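PDB 2A9F: putative malic enzyme ((S)-malate:NAD+ oxidoreductase (decarboxylating)) from Streptococcus pyogenes, which probably catalyses the NAD-dependent oxidative decarboxylation of (S)-malate, as in other malic enzymes, with a divalent metal ion as cofactor. Local coordinates for residues G132-E137 with C155-F160. Sequence-based numbering, arbitrary orientation.
With MG (magnesium ion), chain C.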
# COMPACT_ATOMS: atom_id res chain seq x y z
N GLY A 132 -4.00 -6.74 6.71
CA GLY A 132 -4.82 -7.66 7.47
C GLY A 132 -5.63 -8.50 6.50
O GLY A 132 -6.31 -9.45 6.91
N GLY A 133 -5.55 -8.16 5.22
CA GLY A 133 -6.28 -8.89 4.20
C GLY A 133 -5.88 -8.55 2.77
O GLY A 133 -5.57 -7.40 2.46
N ILE A 134 -5.91 -9.56 1.89
CA ILE A 134 -5.55 -9.36 0.50
C ILE A 134 -6.71 -9.66 -0.44
O ILE A 134 -7.28 -10.74 -0.38
CB ILE A 134 -4.40 -10.27 0.07
CG1 ILE A 134 -3.17 -10.05 0.97
CG2 ILE A 134 -4.05 -9.99 -1.38
CD1 ILE A 134 -2.67 -8.61 1.02
N ASN A 135 -7.06 -8.71 -1.30
CA ASN A 135 -8.12 -8.91 -2.27
C ASN A 135 -7.54 -8.86 -3.68
O ASN A 135 -7.28 -7.78 -4.21
CB ASN A 135 -9.21 -7.84 -2.12
CG ASN A 135 -10.14 -7.78 -3.34
OD1 ASN A 135 -9.85 -7.09 -4.31
ND2 ASN A 135 -11.26 -8.50 -3.28
N LEU A 136 -7.31 -10.03 -4.28
CA LEU A 136 -6.78 -10.12 -5.63
C LEU A 136 -7.88 -9.68 -6.59
O LEU A 136 -9.02 -10.12 -6.47
CB LEU A 136 -6.33 -11.54 -5.95
CG LEU A 136 -5.04 -11.95 -5.23
CD1 LEU A 136 -4.77 -13.43 -5.43
CD2 LEU A 136 -3.89 -11.10 -5.73
N GLU A 137 -7.55 -8.80 -7.53
CA GLU A 137 -8.55 -8.29 -8.46
C GLU A 137 -8.12 -8.20 -9.91
O GLU A 137 -6.99 -7.85 -10.24
CB GLU A 137 -9.01 -6.90 -8.00
CG GLU A 137 -10.19 -6.32 -8.77
CD GLU A 137 -11.53 -6.89 -8.32
OE1 GLU A 137 -11.70 -7.12 -7.10
OE2 GLU A 137 -12.42 -7.07 -9.18
N CYS A 155 -0.07 -17.91 2.87
CA CYS A 155 -0.26 -16.69 3.67
C CYS A 155 -0.89 -16.88 5.05
O CYS A 155 -1.67 -17.81 5.28
CB CYS A 155 -1.10 -15.67 2.91
SG CYS A 155 -0.16 -14.66 1.76
N HIS A 156 -0.54 -15.97 5.95
CA HIS A 156 -1.05 -15.99 7.33
C HIS A 156 -2.27 -15.08 7.48
O HIS A 156 -2.83 -14.94 8.57
CB HIS A 156 0.06 -15.56 8.30
CG HIS A 156 1.33 -16.34 8.15
ND1 HIS A 156 2.20 -16.15 7.09
CD2 HIS A 156 1.85 -17.35 8.88
CE1 HIS A 156 3.20 -17.00 7.19
NE2 HIS A 156 3.02 -17.75 8.27
N ILE A 157 -2.66 -14.45 6.38
CA ILE A 157 -3.82 -13.57 6.37
C ILE A 157 -4.73 -14.03 5.25
O ILE A 157 -4.28 -14.67 4.31
CB ILE A 157 -3.42 -12.10 6.14
CG1 ILE A 157 -2.51 -11.98 4.91
CG2 ILE A 157 -2.73 -11.56 7.38
CD1 ILE A 157 -2.18 -10.55 4.52
N PRO A 158 -6.02 -13.71 5.34
CA PRO A 158 -6.99 -14.12 4.33
C PRO A 158 -6.79 -13.50 2.95
O PRO A 158 -6.64 -12.29 2.82
CB PRO A 158 -8.31 -13.72 4.96
CG PRO A 158 -7.95 -12.47 5.70
CD PRO A 158 -6.65 -12.86 6.36
N VAL A 159 -6.80 -14.34 1.92
CA VAL A 159 -6.66 -13.87 0.55
C VAL A 159 -7.95 -14.28 -0.17
O VAL A 159 -8.39 -15.41 -0.07
CB VAL A 159 -5.45 -14.50 -0.13
CG1 VAL A 159 -5.26 -13.88 -1.51
CG2 VAL A 159 -4.20 -14.27 0.72
N PHE A 160 -8.54 -13.35 -0.90
CA PHE A 160 -9.79 -13.60 -1.59
C PHE A 160 -9.75 -13.05 -3.02
O PHE A 160 -9.59 -11.84 -3.21
CB PHE A 160 -10.90 -12.92 -0.79
CG PHE A 160 -12.29 -13.12 -1.32
CD1 PHE A 160 -13.00 -14.29 -1.04
CD2 PHE A 160 -12.93 -12.12 -2.04
CE1 PHE A 160 -14.32 -14.44 -1.47
CE2 PHE A 160 -14.24 -12.26 -2.47
CZ PHE A 160 -14.95 -13.43 -2.18
MG MG C . -13.07 -7.13 -11.03
O HOH W 1 -12.84 -5.19 -11.40
O HOH W 2 -14.01 -7.71 -12.90
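Ile-134 pairs with Val-159 in parallel, at the heart of two short strands whose touching parts run about 30° from each other. The N-H of Ile-134 points almost straight (178°) at Pro-158 O, 3.0 Å from the nitrogen. Ile-134 O in turn accepts a hydrogen bond from Phe-160 N at 2.9 Å and lies 3.3 Å from Val-159 CA in a CA-H...O contact. Farther along, Leu-136 N reaches Phe-160 O by a weak, bent bond of 3.1 Å.

Ile-134 and Val-159 lie side by side on one face, where Ile-134 CB is 4.0 Å from Val-159 CG1. With Val-159 CG1 anti to its backbone N (chi1 -175°), the same methyl also meets Leu-136 CD1 at 4.0 Å. Ile-157 directs CD1 against Ile-134 CG1, 3.7 Å away, extending the apolar contact along Ile-134. On the other face, Phe-160 presents a ring edge to the side chain of Asn-135.

Next in sequence after Leu-136, Glu-137 binds the magnesium ion through OE2 at 2.0 Å, together with Asp-138, two waters and Asp-163 of helix 162-180. The two strands are joined by helix 143-154 into a beta-alpha-beta unit. Helix 143-154 covers the Leu-136 and Val-159 side through Leu-151, while helix 162-180 meets Phe-160 with His-165 and Ile-169. Strand 67-72 flanks 133-136 on its other edge.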